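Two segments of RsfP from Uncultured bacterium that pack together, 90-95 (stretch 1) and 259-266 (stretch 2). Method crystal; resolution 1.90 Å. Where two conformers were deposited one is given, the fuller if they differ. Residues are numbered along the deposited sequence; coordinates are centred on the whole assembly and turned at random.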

# COMPACT_ATOMS: atom_id res chain seq x y z
N VAL A 90 -8.85 3.77 -29.72
CA VAL A 90 -8.14 2.51 -29.54
C VAL A 90 -9.06 1.53 -28.83
O VAL A 90 -9.72 1.88 -27.84
CB VAL A 90 -6.84 2.74 -28.70
CG1 VAL A 90 -6.18 1.44 -28.25
CG2 VAL A 90 -5.88 3.62 -29.53
N ARG A 91 -9.13 0.33 -29.36
CA ARG A 91 -9.97 -0.72 -28.85
C ARG A 91 -9.08 -1.83 -28.29
O ARG A 91 -9.53 -2.66 -27.52
CB ARG A 91 -10.83 -1.27 -30.00
CG ARG A 91 -11.80 -0.20 -30.53
CD ARG A 91 -12.46 -0.62 -31.83
NE ARG A 91 -13.09 -1.92 -31.67
CZ ARG A 91 -12.89 -2.97 -32.44
NH1 ARG A 91 -12.12 -2.91 -33.50
NH2 ARG A 91 -13.50 -4.07 -32.12
N TYR A 92 -7.81 -1.83 -28.73
CA TYR A 92 -6.87 -2.89 -28.28
C TYR A 92 -5.56 -2.28 -27.90
O TYR A 92 -5.02 -1.51 -28.64
CB TYR A 92 -6.56 -3.94 -29.36
CG TYR A 92 -7.83 -4.62 -29.94
CD1 TYR A 92 -8.46 -5.69 -29.27
CD2 TYR A 92 -8.42 -4.12 -31.11
CE1 TYR A 92 -9.61 -6.30 -29.80
CE2 TYR A 92 -9.59 -4.71 -31.66
CZ TYR A 92 -10.15 -5.80 -31.01
OH TYR A 92 -11.27 -6.37 -31.55
N ILE A 93 -5.05 -2.63 -26.71
CA ILE A 93 -3.67 -2.24 -26.27
C ILE A 93 -2.82 -3.47 -26.02
O ILE A 93 -3.27 -4.40 -25.35
CB ILE A 93 -3.69 -1.41 -24.94
CG1 ILE A 93 -4.38 -0.07 -25.24
CG2 ILE A 93 -2.27 -1.17 -24.41
CD1 ILE A 93 -4.65 0.76 -23.97
N VAL A 94 -1.60 -3.45 -26.56
CA VAL A 94 -0.58 -4.37 -26.15
C VAL A 94 0.46 -3.57 -25.38
O VAL A 94 1.12 -2.69 -25.89
CB VAL A 94 0.12 -5.11 -27.33
CG1 VAL A 94 1.20 -6.08 -26.79
CG2 VAL A 94 -0.93 -5.91 -28.10
N SER A 95 0.67 -3.96 -24.14
CA SER A 95 1.68 -3.32 -23.27
C SER A 95 2.92 -4.22 -23.38
O SER A 95 2.86 -5.45 -23.24
CB SER A 95 1.18 -3.43 -21.80
OG SER A 95 2.35 -3.45 -20.94
N LEU A 259 -2.54 -9.85 -36.64
CA LEU A 259 -3.60 -10.72 -36.19
C LEU A 259 -4.80 -9.97 -35.61
O LEU A 259 -5.95 -10.39 -35.81
CB LEU A 259 -3.06 -11.70 -35.16
CG LEU A 259 -2.09 -12.71 -35.80
CD1 LEU A 259 -1.27 -13.48 -34.78
CD2 LEU A 259 -2.82 -13.67 -36.74
N ILE A 260 -4.52 -8.89 -34.85
CA ILE A 260 -5.60 -8.16 -34.26
C ILE A 260 -6.39 -7.51 -35.40
O ILE A 260 -7.62 -7.49 -35.36
CB ILE A 260 -5.06 -7.07 -33.31
CG1 ILE A 260 -4.35 -7.73 -32.08
CG2 ILE A 260 -6.16 -6.10 -32.94
CD1 ILE A 260 -3.65 -6.67 -31.24
N ALA A 261 -5.68 -6.95 -36.38
CA ALA A 261 -6.35 -6.25 -37.46
C ALA A 261 -7.24 -7.21 -38.23
O ALA A 261 -8.35 -6.83 -38.64
CB ALA A 261 -5.35 -5.58 -38.41
N SER A 262 -6.80 -8.45 -38.43
CA SER A 262 -7.61 -9.33 -39.32
C SER A 262 -8.71 -10.03 -38.50
O SER A 262 -9.79 -10.31 -39.03
CB SER A 262 -6.77 -10.35 -40.09
OG SER A 262 -5.94 -11.09 -39.19
N GLU A 263 -8.45 -10.26 -37.22
CA GLU A 263 -9.34 -11.11 -36.43
C GLU A 263 -10.33 -10.29 -35.63
O GLU A 263 -11.46 -10.72 -35.43
CB GLU A 263 -8.57 -12.13 -35.56
CG GLU A 263 -7.80 -13.19 -36.39
CD GLU A 263 -6.84 -14.04 -35.54
OE1 GLU A 263 -6.88 -13.93 -34.29
OE2 GLU A 263 -6.05 -14.85 -36.08
N GLN A 264 -9.94 -9.09 -35.19
CA GLN A 264 -10.87 -8.18 -34.50
C GLN A 264 -11.68 -8.88 -33.38
O GLN A 264 -12.89 -8.78 -33.32
CB GLN A 264 -11.77 -7.55 -35.60
CG GLN A 264 -11.88 -6.02 -35.56
CD GLN A 264 -10.62 -5.32 -35.99
OE1 GLN A 264 -9.60 -5.35 -35.28
NE2 GLN A 264 -10.67 -4.68 -37.15
N PRO A 265 -11.02 -9.61 -32.48
CA PRO A 265 -11.71 -10.40 -31.48
C PRO A 265 -12.61 -9.55 -30.60
O PRO A 265 -12.36 -8.36 -30.39
CB PRO A 265 -10.56 -11.04 -30.66
CG PRO A 265 -9.42 -10.11 -30.87
CD PRO A 265 -9.55 -9.64 -32.29
N LYS A 266 -13.69 -10.15 -30.16
CA LYS A 266 -14.63 -9.48 -29.29
C LYS A 266 -13.96 -9.54 -27.92
O LYS A 266 -13.34 -10.56 -27.56
CB LYS A 266 -15.95 -10.26 -29.31
CG LYS A 266 -17.17 -9.44 -29.68
CD LYS A 266 -18.33 -10.38 -30.07
CE LYS A 266 -19.61 -10.03 -29.31
NZ LYS A 266 -19.34 -9.91 -27.83
O HOH W 1 -14.26 -6.37 -32.98

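The contact between the two segments of RsfP joins the start of a β-strand, residues 92-95, to the last turn of a helix and the loop that follows it. Although the segments lie far apart in sequence, where any two residues that touch are at least 166 positions apart, they bury 277 Å² between them, and most of the contact is organised around Tyr92. The backbones stay well separated: the nearest CA atoms, those of Tyr92 and Ile260, are 8.1 Å apart, so the gap is bridged by side chains.

Tyr92 contributes the largest share, 99 Å². Its CA-to-CB bond points toward the helix, and with chi1 in the m well the ring extends along the end of the helix until its hydroxyl reaches the loop. There Tyr92 OH donates a hydrogen bond to the backbone carbonyl Pro265 O at 2.5 Å, a short bond in which the acceptor lies at the ring edge, near the plane of the ring. A phenol hydroxyl at the tip of a buried aromatic side chain thus finds a polar partner in the main chain. The same approach brings the pyrrolidine ring alongside, with Tyr92 CE1 and Pro265 CG 4.0 Å apart.

Ile260, which buries 59 Å², covers one face of the tyrosine ring. Its CG2 methyl lies 3.9 Å from the centroid of the Tyr92 ring and 26° off the ring normal, the geometry of a CH-pi contact; the closest atoms of the pair, Tyr92 CD2 and Ile260 CG2, are 3.5 Å apart. The other branch of the isoleucine extends further along the strand, where Ile260 CD1 meets Val94 CG2 at 4.2 Å. Alternation along the strand explains the pattern: Tyr92 and Val94 both point toward the helix, while Ile93 between them points away and makes no contact.

Gln264 marks the change from helix to loop. Its amide nitrogen still closes the final turn, Gln264 N donating to Ile260 O at 2.8 Å, but its positive phi takes the chain out of helical geometry and leads it into Pro265. The aliphatic part of its side chain also meets Arg91, whose NH1 lies 3.7 Å from Gln264 CG, near the guanidinium plane. A water connects the same two residues: Arg91 NH2 donates to water 1 at 2.6 Å, and water 1 donates in turn to Gln264 O at 2.8 Å, adding a polar link beside the tyrosine hydroxyl.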